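Local coordinates for putative citrate lyase, alfa subunit (Streptococcus mutans, PDB 2HJ0), which belongs to the citrate lyase alpha-subunit (CitF) family and has an alpha/beta fold built on two mixed, largely parallel beta-sheets flanked by helices, at residues A[16-21]-A[494-499]; A[149-154]-A[160-165]. All blocks are in the same frame, centred on the assembly; numbering follows the deposited sequence.

Contact 1: A[16-21]-A[494-499]; sequences NQYGVF and VALIEY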
loop_
_atom_site.group_PDB
_atom_site.type_symbol
_atom_site.label_atom_id
_atom_site.label_comp_id
_atom_site.label_asym_id
_atom_site.label_seq_id
_atom_site.Cartn_x
_atom_site.Cartn_y
_atom_site.Cartn_z
ATOM N N ASN A 16 -19.717 -9.801 -29.068
ATOM C CA ASN A 16 -19.477 -8.469 -29.597
ATOM C C ASN A 16 -19.353 -7.471 -28.444
ATOM O O ASN A 16 -18.540 -6.553 -28.497
ATOM C CB ASN A 16 -20.625 -8.081 -30.537
ATOM C CG ASN A 16 -20.356 -6.796 -31.296
ATOM O OD1 ASN A 16 -20.741 -5.708 -30.862
ATOM N ND2 ASN A 16 -19.680 -6.917 -32.435
ATOM N N GLN A 17 -20.159 -7.670 -27.404
ATOM C CA GLN A 17 -20.154 -6.810 -26.221
ATOM C C GLN A 17 -18.761 -6.864 -25.597
ATOM O O GLN A 17 -18.131 -5.839 -25.356
ATOM C CB GLN A 17 -21.204 -7.311 -25.223
ATOM C CG GLN A 17 -22.221 -6.275 -24.756
ATOM C CD GLN A 17 -21.859 -5.643 -23.416
ATOM O OE1 GLN A 17 -20.844 -4.950 -23.291
ATOM N NE2 GLN A 17 -22.693 -5.886 -22.404
ATOM N N TYR A 18 -18.291 -8.083 -25.350
ATOM C CA TYR A 18 -16.973 -8.332 -24.772
ATOM C C TYR A 18 -16.044 -8.800 -25.890
ATOM O O TYR A 18 -16.491 -9.056 -27.010
ATOM C CB TYR A 18 -17.063 -9.434 -23.711
ATOM C CG TYR A 18 -17.801 -9.050 -22.447
ATOM C CD1 TYR A 18 -17.106 -8.797 -21.265
ATOM C CD2 TYR A 18 -19.190 -8.938 -22.429
ATOM C CE1 TYR A 18 -17.774 -8.441 -20.099
ATOM C CE2 TYR A 18 -19.870 -8.581 -21.267
ATOM C CZ TYR A 18 -19.155 -8.333 -20.108
ATOM O OH TYR A 18 -19.807 -7.963 -18.956
ATOM N N GLY A 19 -14.754 -8.917 -25.591
ATOM C CA GLY A 19 -13.815 -9.382 -26.594
ATOM C C GLY A 19 -14.131 -10.839 -26.864
ATOM O O GLY A 19 -14.250 -11.631 -25.936
ATOM N N VAL A 20 -14.274 -11.210 -28.126
ATOM C CA VAL A 20 -14.596 -12.592 -28.446
ATOM C C VAL A 20 -13.367 -13.440 -28.777
ATOM O O VAL A 20 -12.976 -13.571 -29.941
ATOM C CB VAL A 20 -15.629 -12.664 -29.623
ATOM C CG1 VAL A 20 -15.125 -11.856 -30.832
ATOM C CG2 VAL A 20 -15.889 -14.124 -30.015
ATOM N N PHE A 21 -12.752 -14.001 -27.742
ATOM C CA PHE A 21 -11.588 -14.865 -27.917
ATOM C C PHE A 21 -11.042 -15.239 -26.556
ATOM O O PHE A 21 -11.635 -14.897 -25.535
ATOM C CB PHE A 21 -10.492 -14.175 -28.753
ATOM C CG PHE A 21 -9.645 -13.204 -27.977
ATOM C CD1 PHE A 21 -10.190 -12.012 -27.502
ATOM C CD2 PHE A 21 -8.309 -13.491 -27.697
ATOM C CE1 PHE A 21 -9.422 -11.118 -26.753
ATOM C CE2 PHE A 21 -7.532 -12.607 -26.950
ATOM C CZ PHE A 21 -8.091 -11.414 -26.475
ATOM N N VAL A 494 -27.349 -17.681 -18.207
ATOM C CA VAL A 494 -27.301 -17.502 -16.763
ATOM C C VAL A 494 -26.095 -16.701 -16.260
ATOM O O VAL A 494 -26.180 -16.013 -15.238
ATOM C CB VAL A 494 -27.325 -18.883 -16.084
ATOM C CG1 VAL A 494 -26.431 -18.899 -14.856
ATOM C CG2 VAL A 494 -28.754 -19.224 -15.712
ATOM N N ALA A 495 -24.980 -16.789 -16.982
ATOM C CA ALA A 495 -23.758 -16.085 -16.601
ATOM C C ALA A 495 -22.706 -16.055 -17.716
ATOM O O ALA A 495 -22.675 -16.916 -18.587
ATOM C CB ALA A 495 -23.169 -16.743 -15.360
ATOM N N LEU A 496 -21.840 -15.055 -17.676
ATOM C CA LEU A 496 -20.772 -14.944 -18.649
ATOM C C LEU A 496 -19.444 -15.257 -17.945
ATOM O O LEU A 496 -19.231 -14.868 -16.791
ATOM C CB LEU A 496 -20.741 -13.521 -19.216
ATOM C CG LEU A 496 -22.054 -12.979 -19.838
ATOM C CD1 LEU A 496 -21.870 -11.533 -20.281
ATOM C CD2 LEU A 496 -22.464 -13.838 -21.029
ATOM N N ILE A 497 -18.550 -15.982 -18.604
ATOM C CA ILE A 497 -17.255 -16.250 -17.982
ATOM C C ILE A 497 -16.236 -15.359 -18.679
ATOM O O ILE A 497 -15.947 -15.534 -19.864
ATOM C CB ILE A 497 -16.817 -17.754 -18.107
ATOM C CG1 ILE A 497 -17.557 -18.618 -17.072
ATOM C CG2 ILE A 497 -15.332 -17.894 -17.830
ATOM C CD1 ILE A 497 -19.063 -18.607 -17.207
ATOM N N GLU A 498 -15.719 -14.382 -17.940
ATOM C CA GLU A 498 -14.722 -13.471 -18.472
ATOM C C GLU A 498 -13.330 -14.003 -18.144
ATOM O O GLU A 498 -13.023 -14.269 -16.990
ATOM C CB GLU A 498 -14.872 -12.072 -17.868
ATOM C CG GLU A 498 -13.738 -11.135 -18.289
ATOM C CD GLU A 498 -13.583 -9.928 -17.381
ATOM O OE1 GLU A 498 -14.295 -8.920 -17.580
ATOM O OE2 GLU A 498 -12.748 -9.993 -16.454
ATOM N N TYR A 499 -12.500 -14.171 -19.168
ATOM C CA TYR A 499 -11.130 -14.642 -18.995
ATOM C C TYR A 499 -10.317 -13.555 -18.295
ATOM O O TYR A 499 -10.659 -12.368 -18.361
ATOM C CB TYR A 499 -10.492 -14.928 -20.353
ATOM C CG TYR A 499 -9.154 -15.626 -20.276
ATOM C CD1 TYR A 499 -9.052 -16.902 -19.732
ATOM C CD2 TYR A 499 -7.987 -15.021 -20.763
ATOM C CE1 TYR A 499 -7.838 -17.568 -19.669
ATOM C CE2 TYR A 499 -6.758 -15.687 -20.705
ATOM C CZ TYR A 499 -6.701 -16.963 -20.152
ATOM O OH TYR A 499 -5.509 -17.642 -20.073
#

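Contact 2: A[149-154]-A[160-165]; sequences GGRARA and IHIDVA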
loop_
_atom_site.group_PDB
_atom_site.type_symbol
_atom_site.label_atom_id
_atom_site.label_comp_id
_atom_site.label_asym_id
_atom_site.label_seq_id
_atom_site.Cartn_x
_atom_site.Cartn_y
_atom_site.Cartn_z
ATOM N N GLY A 149 -7.485 -12.716 -10.521
ATOM C CA GLY A 149 -6.720 -11.731 -11.254
ATOM C C GLY A 149 -7.633 -10.857 -12.110
ATOM O O GLY A 149 -7.453 -9.639 -12.195
ATOM N N GLY A 150 -8.625 -11.479 -12.749
ATOM C CA GLY A 150 -9.553 -10.726 -13.579
ATOM C C GLY A 150 -10.277 -9.634 -12.812
ATOM O O GLY A 150 -10.488 -8.528 -13.316
ATOM N N ARG A 151 -10.676 -9.955 -11.584
ATOM C CA ARG A 151 -11.372 -8.995 -10.743
ATOM C C ARG A 151 -10.425 -7.846 -10.423
ATOM O O ARG A 151 -10.795 -6.667 -10.479
ATOM C CB ARG A 151 -11.828 -9.664 -9.449
ATOM C CG ARG A 151 -12.514 -8.721 -8.473
ATOM C CD ARG A 151 -12.932 -9.463 -7.228
ATOM N NE ARG A 151 -13.866 -8.691 -6.429
ATOM C CZ ARG A 151 -13.521 -7.701 -5.618
ATOM N NH1 ARG A 151 -12.244 -7.354 -5.486
ATOM N NH2 ARG A 151 -14.460 -7.055 -4.942
ATOM N N ALA A 152 -9.193 -8.196 -10.076
ATOM C CA ALA A 152 -8.212 -7.178 -9.772
ATOM C C ALA A 152 -7.964 -6.359 -11.045
ATOM O O ALA A 152 -7.884 -5.141 -10.978
ATOM C CB ALA A 152 -6.920 -7.826 -9.270
ATOM N N ARG A 153 -7.858 -7.020 -12.196
ATOM C CA ARG A 153 -7.633 -6.305 -13.447
ATOM C C ARG A 153 -8.786 -5.341 -13.723
ATOM O O ARG A 153 -8.560 -4.160 -13.981
ATOM C CB ARG A 153 -7.508 -7.264 -14.626
ATOM C CG ARG A 153 -7.229 -6.552 -15.955
ATOM C CD ARG A 153 -8.084 -7.113 -17.093
ATOM N NE ARG A 153 -9.499 -6.778 -16.942
ATOM C CZ ARG A 153 -10.483 -7.673 -16.919
ATOM N NH1 ARG A 153 -10.205 -8.960 -17.035
ATOM N NH2 ARG A 153 -11.744 -7.286 -16.787
ATOM N N ALA A 154 -10.019 -5.842 -13.662
ATOM C CA ALA A 154 -11.193 -4.998 -13.913
ATOM C C ALA A 154 -11.246 -3.767 -13.019
ATOM O O ALA A 154 -11.437 -2.653 -13.510
ATOM C CB ALA A 154 -12.470 -5.791 -13.752
ATOM N N ILE A 160 -14.903 -1.237 -14.229
ATOM C CA ILE A 160 -15.815 -1.577 -13.142
ATOM C C ILE A 160 -15.404 -0.612 -12.023
ATOM O O ILE A 160 -14.218 -0.339 -11.857
ATOM C CB ILE A 160 -15.616 -3.021 -12.686
ATOM C CG1 ILE A 160 -16.470 -3.318 -11.456
ATOM C CG2 ILE A 160 -14.170 -3.243 -12.357
ATOM C CD1 ILE A 160 -16.152 -4.641 -10.812
ATOM N N HIS A 161 -16.362 -0.091 -11.257
ATOM C CA HIS A 161 -16.020 0.867 -10.203
ATOM C C HIS A 161 -16.874 0.699 -8.951
ATOM O O HIS A 161 -18.105 0.794 -9.002
ATOM C CB HIS A 161 -16.162 2.281 -10.763
ATOM C CG HIS A 161 -15.314 3.298 -10.072
ATOM N ND1 HIS A 161 -15.723 3.966 -8.941
ATOM C CD2 HIS A 161 -14.070 3.758 -10.353
ATOM C CE1 HIS A 161 -14.768 4.794 -8.552
ATOM N NE2 HIS A 161 -13.755 4.687 -9.393
ATOM N N ILE A 162 -16.217 0.478 -7.820
ATOM C CA ILE A 162 -16.932 0.268 -6.575
ATOM C C ILE A 162 -17.336 1.555 -5.885
ATOM O O ILE A 162 -16.499 2.402 -5.590
ATOM C CB ILE A 162 -16.091 -0.572 -5.604
ATOM C CG1 ILE A 162 -15.628 -1.851 -6.301
ATOM C CG2 ILE A 162 -16.913 -0.935 -4.373
ATOM C CD1 ILE A 162 -14.631 -2.666 -5.483
ATOM N N ASP A 163 -18.630 1.703 -5.628
ATOM C CA ASP A 163 -19.120 2.901 -4.955
ATOM C C ASP A 163 -18.841 2.801 -3.468
ATOM O O ASP A 163 -18.286 3.714 -2.859
ATOM C CB ASP A 163 -20.619 3.075 -5.176
ATOM C CG ASP A 163 -20.946 3.530 -6.572
ATOM O OD1 ASP A 163 -20.521 4.654 -6.941
ATOM O OD2 ASP A 163 -21.621 2.765 -7.304
ATOM N N VAL A 164 -19.237 1.684 -2.878
ATOM C CA VAL A 164 -19.021 1.491 -1.462
ATOM C C VAL A 164 -18.565 0.074 -1.210
ATOM O O VAL A 164 -19.184 -0.886 -1.673
ATOM C CB VAL A 164 -20.306 1.719 -0.652
ATOM C CG1 VAL A 164 -20.021 1.550 0.834
ATOM C CG2 VAL A 164 -20.853 3.091 -0.930
ATOM N N ALA A 165 -17.476 -0.058 -0.468
ATOM C CA ALA A 165 -16.967 -1.376 -0.139
ATOM C C ALA A 165 -17.195 -1.636 1.338
ATOM O O ALA A 165 -16.710 -0.892 2.191
ATOM C CB ALA A 165 -15.499 -1.471 -0.464
#

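Contact 1: A[16-21]-A[494-499]
The phenol ring of Y18 hangs over the side of strand 493-498 that carries L496 and E498, and the two residues meet different parts of it. Nearest is L496, whose CD1 methyl lies 3.7 Å from Y18 CE2; it approaches obliquely, an apolar contact through one methyl. The CD2 branch of L496 stays 5.9 Å from Y18 CE2, which identifies CD1 as the touching methyl. The L496 torsions account for this: CG is anti to the carbonyl carbon (chi1 -55°) and the chain then extends, carrying CD1 up from the strand. E498 comes from another direction, its carboxylate at the ring edge and close to the ring plane, with OE1 4.3 Å from Y18 CE1. The Y18 hydroxyl takes no part in binding this group, since OH is 5.8 Å from E498 OE1.

Strand 493-498 lies between strands 143-145 and 504-511, parallel to the first and antiparallel to the second, near one border of the ten-strand sheet. A classic beta bulge interrupts the antiparallel pairing just ahead of L496, where V494 and A495 both face V508.

From L496 to E498 the side chains alternate: I497 points to the opposite side, against I505 and V508, while the L496 side also receives I144 and Y14. Y18 itself reaches I144 and L504. The buried carboxylate of E498 is satisfied by salt bridges from OE1 to R146 and from OE2 to R153, which probably hold the carboxylate in the orientation it presents to the ring.

Contact 2: A[149-154]-A[160-165]
An extended first torsion in I160 (chi1 174°) places CG1 anti to the backbone N and turns the CG2 methyl toward A154. The distances agree: A154 CB is 3.4 Å from I160 CG2 but 4.8 Å from I160 CD1, so the short branch makes the contact while the longer one runs past. CG2 also lies beside the carbonyl of A154, although the modelled closeness there is doubtful at this resolution. The backbones converge at the same place, with the CA atoms of A154 and I160 5.8 Å apart.

One turn earlier in the helix, R151 stretches out, CG anti to the backbone N (chi1 177°) and the following two torsions also extended, until its guanidinium comes near I162, farther along the second segment. The approach is loose and oblique: R151 NH2 is 4.4 Å from I162 CD1, and the CG2 branch of I162 is 6.6 Å from R151 NH2. Polar partners elsewhere hold the buried guanidinium, D196 by a salt bridge to NH1 and the carbonyl of A98 by a hydrogen bond to NH2; I162 flanks it as an apolar neighbour.

Helix 148-157 is the connection of a beta-alpha-beta crossover between parallel strands 143-145 and 164-169, which have three other strands between them in the sheet. This jump to the other side of strand 66-69 fits a Rossmann-like order, consistent with the family's clan. Segment 160-165 covers the end of the link and the first two residues of strand 164-169.

Within the helix, A154 N bonds to G150 O at 2.7 Å, and that same carbonyl oxygen sits 3.6 Å above the centre of the R153 guanidinium. Beyond the turn, H161 points away from the helix and bonds through NE2 to S35 O, whereas I162 packs on I155, S68 and D196.

From the N terminus, the chain leaves helix 12-17 and enters contact 1 at once, but its partner strand comes only 473 residues later, so this contact closes almost the whole chain. Contact 2 lies within that span and closes a short turn, its segments six residues apart; the two nest and do not cross. Contact 1 ties the N-terminal region to strand 493-498, next to the outermost strand 504-511 of the sheet, while contact 2 joins a crossover helix to the approach of an inner strand of the same sheet. Their centres are about 17 Å apart, yet they touch directly through a salt bridge, E498 OE2 to R153 NH1 at 2.8 Å.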